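Local coordinates for protein putative glucoamylase (Bacteroides uniformis, PDB 4GL3) that is a putative glucoamylase of the six-hairpin glycosidase clan and probably hydrolyses glycosidic bonds in carbohydrates, at residues A[17-22]-A[342-347]; A[59-64]-A[80-85]; A[116-121]-A[180-185]; A[170-175]-A[213-218]; A[231-236]-A[279-284]. All blocks are in the same frame, centred on the assembly; numbering follows the deposited sequence.

Interaction 1: A[17-22]-A[342-347]; sequences ELMTLV and EAMRYF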
# COMPACT_ATOMS: atom_id res chain seq x y z
N GLU A 17 23.15 1.38 -6.60
CA GLU A 17 22.82 1.39 -8.04
C GLU A 17 21.61 0.52 -8.41
O GLU A 17 20.75 0.93 -9.21
CB GLU A 17 24.04 0.95 -8.86
CG GLU A 17 25.13 1.98 -8.86
CD GLU A 17 26.44 1.47 -9.46
OE1 GLU A 17 26.68 0.23 -9.54
OE2 GLU A 17 27.25 2.33 -9.82
N LEU A 18 21.57 -0.67 -7.83
CA LEU A 18 20.48 -1.60 -8.03
C LEU A 18 19.19 -1.00 -7.51
O LEU A 18 18.18 -1.04 -8.22
CB LEU A 18 20.78 -2.94 -7.33
CG LEU A 18 19.75 -4.06 -7.55
CD1 LEU A 18 19.59 -4.32 -9.06
CD2 LEU A 18 20.19 -5.31 -6.77
N MSE A 19 19.20 -0.44 -6.30
CA MSE A 19 18.00 0.15 -5.73
C MSE A 19 17.49 1.28 -6.58
O MSE A 19 16.30 1.35 -6.84
CB MSE A 19 18.22 0.64 -4.30
CG MSE A 19 18.32 -0.51 -3.30
SE MSE A 19 18.35 0.05 -1.44
CE MSE A 19 20.18 0.67 -1.35
N THR A 20 18.39 2.14 -7.02
CA THR A 20 18.05 3.28 -7.83
C THR A 20 17.48 2.84 -9.18
O THR A 20 16.47 3.37 -9.60
CB THR A 20 19.26 4.19 -8.06
OG1 THR A 20 19.68 4.70 -6.79
CG2 THR A 20 18.91 5.36 -9.05
N LEU A 21 18.09 1.84 -9.81
CA LEU A 21 17.53 1.31 -11.06
C LEU A 21 16.12 0.73 -10.84
O LEU A 21 15.20 1.00 -11.63
CB LEU A 21 18.45 0.27 -11.71
CG LEU A 21 17.94 -0.35 -13.03
CD1 LEU A 21 17.84 0.73 -14.09
CD2 LEU A 21 18.88 -1.47 -13.51
N VAL A 22 15.92 -0.02 -9.76
CA VAL A 22 14.61 -0.61 -9.50
C VAL A 22 13.55 0.50 -9.31
O VAL A 22 12.45 0.47 -9.90
CB VAL A 22 14.67 -1.60 -8.31
CG1 VAL A 22 13.27 -2.02 -7.83
CG2 VAL A 22 15.52 -2.80 -8.73
N GLU A 342 19.16 -9.43 -1.07
CA GLU A 342 19.59 -10.72 -1.62
C GLU A 342 18.57 -11.20 -2.70
O GLU A 342 18.94 -11.65 -3.80
CB GLU A 342 19.71 -11.74 -0.49
CG GLU A 342 20.26 -13.10 -0.86
CD GLU A 342 20.66 -13.93 0.36
OE1 GLU A 342 20.24 -13.61 1.51
OE2 GLU A 342 21.42 -14.90 0.19
N ALA A 343 17.29 -11.07 -2.39
CA ALA A 343 16.20 -11.46 -3.30
C ALA A 343 16.19 -10.52 -4.51
O ALA A 343 16.05 -10.97 -5.65
CB ALA A 343 14.85 -11.41 -2.57
N MSE A 344 16.38 -9.23 -4.26
CA MSE A 344 16.42 -8.23 -5.32
C MSE A 344 17.50 -8.55 -6.34
O MSE A 344 17.27 -8.51 -7.55
CB MSE A 344 16.66 -6.84 -4.76
CG MSE A 344 16.33 -5.70 -5.73
SE MSE A 344 16.79 -3.91 -5.01
CE MSE A 344 15.60 -3.86 -3.50
N ARG A 345 18.69 -8.89 -5.86
CA ARG A 345 19.80 -9.14 -6.75
C ARG A 345 19.57 -10.43 -7.54
O ARG A 345 19.95 -10.50 -8.72
CB ARG A 345 21.13 -9.19 -5.99
CG ARG A 345 22.37 -9.23 -6.88
CD ARG A 345 23.65 -9.00 -6.07
NE ARG A 345 23.70 -7.65 -5.52
CZ ARG A 345 24.11 -6.57 -6.18
NH1 ARG A 345 24.52 -6.66 -7.45
NH2 ARG A 345 24.10 -5.38 -5.58
N TYR A 346 18.98 -11.43 -6.91
CA TYR A 346 18.68 -12.70 -7.57
C TYR A 346 17.63 -12.48 -8.69
O TYR A 346 17.78 -12.99 -9.81
CB TYR A 346 18.19 -13.74 -6.55
CG TYR A 346 17.71 -15.04 -7.19
CD1 TYR A 346 18.62 -15.98 -7.70
CD2 TYR A 346 16.36 -15.32 -7.30
CE1 TYR A 346 18.17 -17.16 -8.28
CE2 TYR A 346 15.91 -16.48 -7.88
CZ TYR A 346 16.80 -17.38 -8.37
OH TYR A 346 16.32 -18.51 -8.93
N PHE A 347 16.60 -11.68 -8.38
CA PHE A 347 15.54 -11.41 -9.32
C PHE A 347 16.09 -10.67 -10.53
O PHE A 347 15.67 -10.93 -11.65
CB PHE A 347 14.41 -10.57 -8.71
CG PHE A 347 13.66 -11.22 -7.57
CD1 PHE A 347 13.61 -12.59 -7.42
CD2 PHE A 347 12.99 -10.43 -6.66
CE1 PHE A 347 12.90 -13.16 -6.37
CE2 PHE A 347 12.28 -10.98 -5.62
CZ PHE A 347 12.23 -12.35 -5.47
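Two helices of the alpha-helical six-hairpin fold, 15-27 near the N-terminus and 337-349, pack here through Leu-18 and the selenomethionine Met-344, their segment axes 11.0 Å apart and inclined at 68°. Met-344 reaches across with CG anti to the backbone N (chi1 -164°), and its selenium settles against three side chains. Leu-18 CG lies 3.9 Å from Met-344 SE, the two side chains sliding past each other in opposite directions. Met-19 CG, 4.1 Å from Met-344 SE, belongs to a chain that crosses Met-344 at about a right angle, and Val-22 CG2 also touches the selenium. The methyl Leu-18 CD2 lies 3.8 Å from Arg-345 CA and over one face of the guanidinium, toward its rim. That guanidinium is gripped by salt bridges to Glu-349 and Asp-15. Helix 378-393 covers Met-19 and Val-22 through Tyr-391, Ile-384 and Ile-388, while Leu-330 of helix 326-331 packs on Met-344.

Interaction 2: A[59-64]-A[80-85]; sequences FGVMAI and ERMLKI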
# COMPACT_ATOMS: atom_id res chain seq x y z
N PHE A 59 -0.65 5.17 -4.02
CA PHE A 59 0.78 4.78 -4.00
C PHE A 59 1.56 5.60 -5.03
O PHE A 59 2.71 5.99 -4.79
CB PHE A 59 0.95 3.28 -4.28
CG PHE A 59 0.24 2.38 -3.30
CD1 PHE A 59 -0.17 2.82 -2.04
CD2 PHE A 59 0.01 1.04 -3.64
CE1 PHE A 59 -0.81 1.96 -1.17
CE2 PHE A 59 -0.60 0.18 -2.76
CZ PHE A 59 -1.02 0.64 -1.52
N GLY A 60 0.92 5.84 -6.15
CA GLY A 60 1.47 6.64 -7.24
C GLY A 60 1.82 8.06 -6.78
O GLY A 60 2.86 8.58 -7.13
N VAL A 61 0.92 8.67 -6.01
CA VAL A 61 1.17 9.98 -5.41
C VAL A 61 2.47 9.96 -4.59
O VAL A 61 3.30 10.84 -4.70
CB VAL A 61 -0.05 10.40 -4.58
CG1 VAL A 61 0.28 11.52 -3.57
CG2 VAL A 61 -1.19 10.81 -5.53
N MSE A 62 2.65 8.93 -3.78
CA MSE A 62 3.88 8.79 -3.02
C MSE A 62 5.09 8.55 -3.94
O MSE A 62 6.17 9.08 -3.68
CB MSE A 62 3.76 7.71 -1.96
CG MSE A 62 2.72 8.09 -0.89
SE MSE A 62 2.38 6.83 0.55
CE MSE A 62 0.84 5.83 -0.12
N ALA A 63 4.90 7.76 -5.00
CA ALA A 63 5.94 7.53 -6.00
C ALA A 63 6.37 8.82 -6.68
O ALA A 63 7.57 9.02 -6.95
CB ALA A 63 5.48 6.50 -7.04
N ILE A 64 5.44 9.74 -6.93
CA ILE A 64 5.81 11.02 -7.51
C ILE A 64 6.78 11.80 -6.57
O ILE A 64 7.79 12.36 -7.03
CB ILE A 64 4.60 11.87 -7.87
CG1 ILE A 64 3.90 11.23 -9.08
CG2 ILE A 64 5.01 13.31 -8.20
CD1 ILE A 64 2.46 11.67 -9.23
N GLU A 80 3.20 19.86 -11.08
CA GLU A 80 2.23 19.99 -12.15
C GLU A 80 1.34 18.76 -12.24
O GLU A 80 0.09 18.86 -12.28
CB GLU A 80 2.95 20.27 -13.49
CG GLU A 80 2.02 20.33 -14.70
CD GLU A 80 2.81 20.59 -15.97
OE1 GLU A 80 3.87 19.95 -16.17
OE2 GLU A 80 2.37 21.45 -16.75
N ARG A 81 1.98 17.58 -12.22
CA ARG A 81 1.26 16.31 -12.20
C ARG A 81 0.35 16.18 -10.96
O ARG A 81 -0.81 15.79 -11.07
CB ARG A 81 2.24 15.12 -12.24
CG ARG A 81 1.61 13.72 -12.30
CD ARG A 81 0.79 13.48 -13.56
NE ARG A 81 1.59 13.59 -14.77
CZ ARG A 81 2.20 12.56 -15.36
NH1 ARG A 81 2.10 11.32 -14.91
NH2 ARG A 81 2.90 12.78 -16.45
N MSE A 82 0.89 16.47 -9.79
CA MSE A 82 0.14 16.39 -8.56
C MSE A 82 -1.12 17.29 -8.60
O MSE A 82 -2.20 16.87 -8.17
CB MSE A 82 1.02 16.80 -7.37
CG MSE A 82 0.37 16.58 -6.00
SE MSE A 82 0.05 14.72 -5.56
CE MSE A 82 1.79 14.05 -6.11
N LEU A 83 -0.97 18.51 -9.09
CA LEU A 83 -2.12 19.40 -9.26
C LEU A 83 -3.16 18.78 -10.20
O LEU A 83 -4.35 18.84 -9.88
CB LEU A 83 -1.71 20.83 -9.71
CG LEU A 83 -2.84 21.90 -9.82
CD1 LEU A 83 -3.64 22.00 -8.52
CD2 LEU A 83 -2.29 23.26 -10.24
N LYS A 84 -2.74 18.17 -11.31
CA LYS A 84 -3.66 17.49 -12.20
C LYS A 84 -4.46 16.39 -11.44
O LYS A 84 -5.68 16.29 -11.57
CB LYS A 84 -2.95 16.89 -13.43
CG LYS A 84 -3.86 16.15 -14.44
CD LYS A 84 -3.20 15.97 -15.82
CE LYS A 84 -2.19 14.85 -15.78
NZ LYS A 84 -1.40 14.61 -17.05
N ILE A 85 -3.76 15.60 -10.63
CA ILE A 85 -4.34 14.52 -9.90
C ILE A 85 -5.37 15.01 -8.90
O ILE A 85 -6.50 14.51 -8.90
CB ILE A 85 -3.27 13.67 -9.16
CG1 ILE A 85 -2.46 12.84 -10.16
CG2 ILE A 85 -3.92 12.73 -8.15
CD1 ILE A 85 -1.13 12.28 -9.60
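Val-61 meets the selenomethionine Met-82 with both methyls. Its CG1 lies 3.8 Å from Met-82 SE and almost as near to CE, while CG2 stands 4.1 Å from the same selenium. The two side chains cross at about a right angle; bends at chi2 (66°) and chi3 (46°) bring the end of Met-82 nearer to helix 54-69. The terminal methyl also lies 3.8 Å from the backbone oxygen, Met-82 CE to Val-61 O. A looser touch joins CG2 of Val-61 to CG2 of Ile-85. Helices 54-69 and 75-90 follow each other in the chain and run nearly antiparallel, 161° between their segment directions and 10.8 Å between axes, which makes them a helical hairpin, the kind of unit from which the six-hairpin clan takes its name. One turn after Val-61, the CB of Ile-64 is directed toward the partner helix. Its CG2 packs 3.9 Å from Met-82 CE, and its far methyl meets that of Ile-85 tip to tip, Ile-64 CD1 to Ile-85 CD1 at 3.7 Å. The same CD1 rests against the aliphatic part of Arg-81, 3.8 Å from its CG. The guanidinium of Arg-81 is engaged elsewhere, by a hydrogen bond to Trp-31 O and a cation-pi contact with the Trp-31 side chain. Ala-137 of helix 124-140 packs on both Val-61 and Met-82, and Ile-151 of helix 146-161 touches Met-82.

Interaction 3: A[116-121]-A[180-185]; sequences SRKDDG and PNNGWA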
# COMPACT_ATOMS: atom_id res chain seq x y z
N SER A 116 -17.50 -5.17 -8.22
CA SER A 116 -18.37 -6.33 -8.32
C SER A 116 -19.82 -5.83 -8.32
O SER A 116 -20.08 -4.63 -8.22
CB SER A 116 -18.11 -7.28 -7.15
OG SER A 116 -18.52 -6.68 -5.94
N ARG A 117 -20.75 -6.74 -8.45
CA ARG A 117 -22.16 -6.39 -8.61
C ARG A 117 -22.70 -5.41 -7.58
O ARG A 117 -23.37 -4.46 -7.96
CB ARG A 117 -22.99 -7.65 -8.67
CG ARG A 117 -24.47 -7.42 -9.00
CD ARG A 117 -25.13 -8.71 -9.43
NE ARG A 117 -26.55 -8.52 -9.76
CZ ARG A 117 -27.58 -8.94 -9.04
NH1 ARG A 117 -27.41 -9.63 -7.91
NH2 ARG A 117 -28.81 -8.73 -9.48
N LYS A 118 -22.44 -5.64 -6.30
CA LYS A 118 -22.93 -4.78 -5.24
C LYS A 118 -21.86 -3.79 -4.72
O LYS A 118 -22.14 -3.02 -3.81
CB LYS A 118 -23.44 -5.64 -4.12
CG LYS A 118 -24.63 -6.55 -4.49
CD LYS A 118 -25.41 -6.97 -3.27
CE LYS A 118 -26.57 -7.89 -3.64
NZ LYS A 118 -27.32 -8.40 -2.47
N ASP A 119 -20.63 -3.85 -5.27
CA ASP A 119 -19.51 -2.94 -4.88
C ASP A 119 -19.34 -1.88 -5.95
O ASP A 119 -18.44 -1.94 -6.80
CB ASP A 119 -18.22 -3.75 -4.70
CG ASP A 119 -17.03 -2.92 -4.20
OD1 ASP A 119 -17.15 -1.69 -3.94
OD2 ASP A 119 -15.96 -3.58 -4.04
N ASP A 120 -20.22 -0.89 -5.90
CA ASP A 120 -20.31 0.14 -6.93
C ASP A 120 -20.41 1.53 -6.36
O ASP A 120 -20.95 2.44 -7.01
CB ASP A 120 -21.55 -0.14 -7.81
CG ASP A 120 -22.90 -0.05 -7.02
OD1 ASP A 120 -22.86 0.04 -5.77
OD2 ASP A 120 -23.96 -0.05 -7.71
N GLY A 121 -19.97 1.68 -5.11
CA GLY A 121 -19.93 2.96 -4.44
C GLY A 121 -18.58 3.20 -3.79
O GLY A 121 -17.56 2.89 -4.36
N PRO A 180 -24.87 3.77 -3.11
CA PRO A 180 -26.16 4.40 -3.29
C PRO A 180 -27.22 3.43 -3.77
O PRO A 180 -28.41 3.69 -3.56
CB PRO A 180 -25.89 5.48 -4.35
CG PRO A 180 -24.68 5.01 -5.09
CD PRO A 180 -23.87 4.27 -4.06
N ASN A 181 -26.80 2.33 -4.40
CA ASN A 181 -27.73 1.36 -4.99
C ASN A 181 -27.97 0.13 -4.10
O ASN A 181 -28.99 -0.51 -4.19
CB ASN A 181 -27.23 0.89 -6.38
CG ASN A 181 -27.06 2.04 -7.36
OD1 ASN A 181 -26.01 2.19 -7.97
ND2 ASN A 181 -28.05 2.85 -7.45
N ASN A 182 -27.00 -0.19 -3.25
CA ASN A 182 -27.05 -1.41 -2.43
C ASN A 182 -26.85 -1.14 -0.95
O ASN A 182 -26.73 -2.07 -0.16
CB ASN A 182 -25.93 -2.34 -2.94
CG ASN A 182 -26.15 -2.71 -4.39
OD1 ASN A 182 -27.13 -3.38 -4.73
ND2 ASN A 182 -25.28 -2.26 -5.25
N GLY A 183 -26.79 0.14 -0.57
CA GLY A 183 -26.63 0.53 0.81
C GLY A 183 -25.47 -0.20 1.48
O GLY A 183 -24.35 -0.20 0.97
N TRP A 184 -25.76 -0.86 2.60
CA TRP A 184 -24.77 -1.61 3.39
C TRP A 184 -24.70 -3.08 3.06
O TRP A 184 -24.18 -3.89 3.86
CB TRP A 184 -25.09 -1.43 4.90
CG TRP A 184 -25.12 0.04 5.31
CD1 TRP A 184 -26.23 0.80 5.56
CD2 TRP A 184 -24.00 0.90 5.48
NE1 TRP A 184 -25.86 2.10 5.85
CE2 TRP A 184 -24.50 2.18 5.82
CE3 TRP A 184 -22.63 0.72 5.35
CZ2 TRP A 184 -23.68 3.27 6.06
CZ3 TRP A 184 -21.80 1.79 5.60
CH2 TRP A 184 -22.33 3.06 5.93
N ALA A 185 -25.21 -3.49 1.90
CA ALA A 185 -25.31 -4.93 1.57
C ALA A 185 -23.93 -5.66 1.53
O ALA A 185 -23.89 -6.84 1.76
CB ALA A 185 -26.04 -5.15 0.26
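Lys-118 and Asn-182 bring two irregular backbones to 6.0 Å between their CA atoms, and a type II' beta turn from Asn-182 to Ala-185 bends the second segment, with Gly-183 supplying the positive phi. Asn-182 directs its amide at the first segment, with CG anti to the carbonyl carbon. ND2 lies 3.4 Å from Lys-118 CA and gives a weak hydrogen bond to Asp-120 OD1, 3.4 Å long and bent to 141° at the hydrogen. Carboxylate and amide planes are 35° apart. The side chains of Lys-118 and Asn-182 cross at about a right angle, Lys-118 CB being 4.0 Å from Asn-182 CG. The lysine chain then continues extended until CD touches Ala-185 CB at 4.0 Å. These are surface loops: 116-121 joins short strands 112-113 and 122-123, whereas the loop holding 180-185 leads from strand 177-178 toward helix 197-205. Asp-120 takes the crowded position, CG between the backbone N and the carbonyl carbon (chi1 64°), which turns its carboxylate toward 180-185. There OD1 is also held by the hydroxyl of Ser-179, a residue whose OG bonds the backbone N of both Asn-181 and Asn-182, so one serine ties the carboxylate to the start of the opposing loop. Farther along, Gly-121 CA approaches Pro-180 CD at 4.2 Å, and Tyr-97 packs on Pro-180.

Interaction 4: A[170-175]-A[213-218]; sequences GQDVMY and ESVYHK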
# COMPACT_ATOMS: atom_id res chain seq x y z
N GLY A 170 -22.90 4.07 13.12
CA GLY A 170 -23.17 4.33 14.53
C GLY A 170 -22.76 3.17 15.45
O GLY A 170 -23.11 3.19 16.61
N GLN A 171 -22.00 2.18 14.94
CA GLN A 171 -21.54 1.05 15.72
C GLN A 171 -20.05 1.22 16.09
O GLN A 171 -19.38 2.17 15.62
CB GLN A 171 -21.65 -0.23 14.86
CG GLN A 171 -23.05 -0.52 14.36
CD GLN A 171 -23.10 -1.66 13.36
OE1 GLN A 171 -22.20 -2.53 13.29
NE2 GLN A 171 -24.19 -1.70 12.60
N ASP A 172 -19.52 0.27 16.86
CA ASP A 172 -18.12 0.24 17.27
C ASP A 172 -17.24 -0.60 16.31
O ASP A 172 -16.50 -1.49 16.75
CB ASP A 172 -18.02 -0.28 18.71
CG ASP A 172 -18.50 0.74 19.73
OD1 ASP A 172 -18.21 1.93 19.56
OD2 ASP A 172 -19.17 0.33 20.72
N VAL A 173 -17.28 -0.29 15.02
CA VAL A 173 -16.46 -0.94 14.02
C VAL A 173 -16.67 -0.09 12.76
O VAL A 173 -17.61 0.72 12.67
CB VAL A 173 -16.95 -2.40 13.78
CG1 VAL A 173 -18.34 -2.40 13.16
CG2 VAL A 173 -16.00 -3.22 12.93
N MSE A 174 -15.79 -0.26 11.79
CA MSE A 174 -15.91 0.44 10.49
C MSE A 174 -16.18 -0.57 9.40
O MSE A 174 -15.74 -1.72 9.51
CB MSE A 174 -14.64 1.26 10.14
CG MSE A 174 -14.36 2.38 11.14
SE MSE A 174 -12.65 3.23 10.81
CE MSE A 174 -13.27 4.52 9.47
N TYR A 175 -16.99 -0.15 8.41
CA TYR A 175 -17.39 -0.95 7.28
C TYR A 175 -16.61 -0.49 6.05
O TYR A 175 -16.35 0.71 5.88
CB TYR A 175 -18.93 -0.85 7.05
CG TYR A 175 -19.69 -1.62 8.10
CD1 TYR A 175 -19.96 -1.04 9.36
CD2 TYR A 175 -20.08 -2.95 7.88
CE1 TYR A 175 -20.62 -1.75 10.35
CE2 TYR A 175 -20.71 -3.68 8.87
CZ TYR A 175 -20.99 -3.09 10.10
OH TYR A 175 -21.61 -3.82 11.09
N GLU A 213 -13.04 6.34 20.01
CA GLU A 213 -11.94 5.42 20.32
C GLU A 213 -12.40 3.99 20.39
O GLU A 213 -11.67 3.08 19.97
CB GLU A 213 -11.29 5.80 21.67
CG GLU A 213 -10.58 7.14 21.62
CD GLU A 213 -10.30 7.71 22.99
OE1 GLU A 213 -10.02 6.88 23.91
OE2 GLU A 213 -10.38 8.96 23.15
N SER A 214 -13.59 3.79 20.92
CA SER A 214 -14.15 2.45 21.07
C SER A 214 -14.34 1.73 19.69
O SER A 214 -14.37 0.48 19.64
CB SER A 214 -15.47 2.54 21.84
OG SER A 214 -16.41 3.26 21.01
N VAL A 215 -14.43 2.49 18.60
CA VAL A 215 -14.50 1.93 17.26
C VAL A 215 -13.20 1.16 16.96
O VAL A 215 -13.24 0.07 16.37
CB VAL A 215 -14.81 3.04 16.20
CG1 VAL A 215 -14.62 2.59 14.74
CG2 VAL A 215 -16.22 3.64 16.40
N TYR A 216 -12.07 1.73 17.37
CA TYR A 216 -10.79 1.06 17.20
C TYR A 216 -10.67 -0.15 18.15
O TYR A 216 -10.40 -1.27 17.73
CB TYR A 216 -9.63 2.03 17.48
CG TYR A 216 -8.24 1.49 17.29
CD1 TYR A 216 -7.81 1.08 16.06
CD2 TYR A 216 -7.35 1.42 18.35
CE1 TYR A 216 -6.54 0.63 15.86
CE2 TYR A 216 -6.08 0.95 18.17
CZ TYR A 216 -5.68 0.55 16.92
OH TYR A 216 -4.39 0.08 16.74
N HIS A 217 -10.87 0.09 19.44
CA HIS A 217 -10.61 -0.95 20.44
C HIS A 217 -11.57 -2.15 20.38
O HIS A 217 -11.14 -3.28 20.57
CB HIS A 217 -10.55 -0.34 21.85
CG HIS A 217 -9.42 0.62 22.01
ND1 HIS A 217 -8.10 0.23 21.97
CD2 HIS A 217 -9.41 1.97 22.15
CE1 HIS A 217 -7.33 1.29 22.12
NE2 HIS A 217 -8.10 2.36 22.23
N LYS A 218 -12.85 -1.91 20.06
CA LYS A 218 -13.83 -3.02 19.92
C LYS A 218 -14.00 -3.56 18.51
O LYS A 218 -14.32 -4.71 18.34
CB LYS A 218 -15.19 -2.57 20.41
CG LYS A 218 -15.20 -2.27 21.89
CD LYS A 218 -16.61 -1.85 22.28
CE LYS A 218 -16.84 -1.87 23.77
NZ LYS A 218 -16.44 -0.54 24.34
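Asp-172 and Ser-214 meet through a short hydrogen bond, Ser-214 OG to Asp-172 OD1 at 2.7 Å, with the hydroxyl as donor. It arrives from above the carboxylate, 52° out of its plane. Ser-214 OG is turned toward Asp-172 from between its own backbone N and carbonyl carbon (chi1 66°). On the same carboxylate, Lys-218 lies side by side with Asp-172 and points the same way, its CD 3.7 Å from Asp-172 OD2. The ammonium is not in contact: Lys-218 NZ stays 4.6 Å from Asp-172 OD2. Val-215 packs with CG1 on Met-174 CG at 3.6 Å, the two side chains crossing at about a right angle; its other methyl, CG2, lies 3.6 Å from the backbone oxygen Gln-171 O. Tyr-200 of helix 197-205 packs on Val-215 and bonds the backbone N of Met-174. An alanine in place of Asp-172 would probably leave the Ser-214 hydroxyl without this acceptor and Lys-218 without its nearby opposite charge. The loop before strand 177-178 is thus fastened to helix 213-220 by one polar bond at the partly exposed end and by buried apolar packing behind it, with the lysine likely to add a modest electrostatic pull.

Interaction 5: A[231-236]-A[279-284]; sequences EYYGIK and TLINRA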
# COMPACT_ATOMS: atom_id res chain seq x y z
N GLU A 231 4.36 -18.82 18.05
CA GLU A 231 5.71 -18.90 17.52
C GLU A 231 5.71 -19.69 16.19
O GLU A 231 5.09 -20.73 16.07
CB GLU A 231 6.57 -19.60 18.57
CG GLU A 231 8.05 -19.38 18.43
CD GLU A 231 8.79 -19.97 19.61
OE1 GLU A 231 8.67 -19.37 20.70
OE2 GLU A 231 9.46 -21.03 19.46
N TYR A 232 6.41 -19.16 15.19
CA TYR A 232 6.56 -19.83 13.92
C TYR A 232 8.06 -19.84 13.57
O TYR A 232 8.69 -18.77 13.53
CB TYR A 232 5.77 -19.09 12.85
CG TYR A 232 4.29 -18.87 13.15
CD1 TYR A 232 3.87 -17.77 13.93
CD2 TYR A 232 3.31 -19.73 12.67
CE1 TYR A 232 2.54 -17.53 14.19
CE2 TYR A 232 1.96 -19.51 12.96
CZ TYR A 232 1.57 -18.41 13.72
OH TYR A 232 0.22 -18.16 14.02
N TYR A 233 8.64 -21.02 13.38
CA TYR A 233 10.10 -21.14 13.13
C TYR A 233 10.88 -20.35 14.19
O TYR A 233 11.83 -19.63 13.89
CB TYR A 233 10.46 -20.65 11.71
CG TYR A 233 9.58 -21.21 10.62
CD1 TYR A 233 9.76 -22.51 10.11
CD2 TYR A 233 8.53 -20.47 10.15
CE1 TYR A 233 8.92 -23.02 9.12
CE2 TYR A 233 7.69 -20.97 9.17
CZ TYR A 233 7.89 -22.24 8.67
OH TYR A 233 7.02 -22.67 7.72
N GLY A 234 10.46 -20.46 15.45
CA GLY A 234 11.17 -19.80 16.54
C GLY A 234 10.92 -18.30 16.65
O GLY A 234 11.50 -17.66 17.49
N ILE A 235 10.03 -17.74 15.83
CA ILE A 235 9.75 -16.29 15.87
C ILE A 235 8.33 -15.98 16.38
O ILE A 235 7.34 -16.49 15.84
CB ILE A 235 9.97 -15.65 14.48
CG1 ILE A 235 11.41 -15.97 13.96
CG2 ILE A 235 9.74 -14.15 14.51
CD1 ILE A 235 11.56 -15.98 12.44
N LYS A 236 8.24 -15.11 17.37
CA LYS A 236 6.99 -14.74 17.98
C LYS A 236 6.31 -13.73 17.04
O LYS A 236 6.93 -12.70 16.70
CB LYS A 236 7.26 -14.13 19.36
CG LYS A 236 6.10 -14.20 20.35
CD LYS A 236 6.03 -12.99 21.29
CE LYS A 236 5.33 -11.80 20.63
NZ LYS A 236 5.30 -10.56 21.46
N THR A 279 7.73 -10.55 8.22
CA THR A 279 8.70 -10.70 7.13
C THR A 279 9.59 -11.93 7.28
O THR A 279 9.81 -12.68 6.33
CB THR A 279 9.54 -9.42 7.00
OG1 THR A 279 8.66 -8.31 6.75
CG2 THR A 279 10.64 -9.53 5.90
N LEU A 280 10.09 -12.16 8.48
CA LEU A 280 11.09 -13.25 8.68
C LEU A 280 10.40 -14.61 8.69
O LEU A 280 10.94 -15.58 8.22
CB LEU A 280 11.91 -13.03 9.96
CG LEU A 280 12.89 -11.85 9.87
CD1 LEU A 280 13.82 -11.81 11.07
CD2 LEU A 280 13.72 -11.95 8.59
N ILE A 281 9.19 -14.66 9.22
CA ILE A 281 8.38 -15.87 9.15
C ILE A 281 8.02 -16.26 7.69
O ILE A 281 8.12 -17.43 7.31
CB ILE A 281 7.12 -15.72 10.03
CG1 ILE A 281 7.54 -15.76 11.51
CG2 ILE A 281 6.08 -16.80 9.69
CD1 ILE A 281 6.45 -15.17 12.45
N ASN A 282 7.61 -15.29 6.88
CA ASN A 282 7.30 -15.51 5.45
C ASN A 282 8.53 -16.06 4.72
O ASN A 282 8.49 -17.09 4.01
CB ASN A 282 6.78 -14.17 4.88
CG ASN A 282 6.11 -14.30 3.54
OD1 ASN A 282 6.79 -14.41 2.51
ND2 ASN A 282 4.75 -14.25 3.52
N ARG A 283 9.68 -15.43 4.99
CA ARG A 283 10.94 -15.93 4.48
C ARG A 283 11.28 -17.33 4.99
O ARG A 283 11.71 -18.17 4.20
CB ARG A 283 12.08 -14.96 4.81
CG ARG A 283 13.44 -15.46 4.39
CD ARG A 283 14.54 -14.47 4.76
NE ARG A 283 15.89 -14.94 4.44
CZ ARG A 283 16.64 -15.65 5.27
NH1 ARG A 283 16.18 -16.00 6.46
NH2 ARG A 283 17.86 -16.02 4.93
N ALA A 284 11.13 -17.57 6.29
CA ALA A 284 11.44 -18.89 6.86
C ALA A 284 10.55 -19.97 6.23
O ALA A 284 11.03 -21.08 5.96
CB ALA A 284 11.34 -18.93 8.40
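Ile-281 is the bump of this contact, fitting into the hollow between Tyr-232 and Ile-235 on the two arms of a beta hairpin. CG1 of Ile-281 rests 3.8 Å from both Tyr-232 O and Ile-235 CB; CD1 lies 3.7 Å from Ile-235 O and also meets the Tyr-232 side chain. CG2, anti to the backbone N, turns instead to Tyr-232 CB at 3.9 Å. Ile-235 slides past Ile-281 in the opposite direction and lays its CD1 against Leu-280 CB, 3.9 Å away. One helical turn on, Ala-284 is small enough for the Tyr-233 ring to come close: Ala-284 CB is 3.6 Å from Tyr-233 CG, and Ala-284 C lies over the centre of one ring face. An alanine at Ile-281 would probably open a gap between the two strands and helix 271-288, where CG1, CG2 and CD1 had been. Strands 227-232 and 235-239, joined by a type I' turn from Tyr-232 to Ile-235, form a two-stranded antiparallel hairpin packed on a helix.

Interactions 1 and 2 are buried helix-to-helix packing, each with a selenomethionine in the interface, joined in interaction 2 by isoleucine contacts; one links helices distant in sequence at a steep angle, the other neighbours in a hairpin. Helix 378-393 packs on helices 15-27 and 54-69, one from each contact, although the contact centres are 25 Å apart. Interaction 3 is a surface contact of two loops with one weak hydrogen bond and aliphatic touches, and interaction 4 mixes a polar bond with apolar packing between a loop and a helix. These two touch, Trp-184 CZ3 to Tyr-175 CB at 4.2 Å, and their segments alternate along the chain. Interaction 5, partly buried and apolar, sets a hairpin on a helix. Interactions 2 to 5 all lie within the loop that interaction 1 closes.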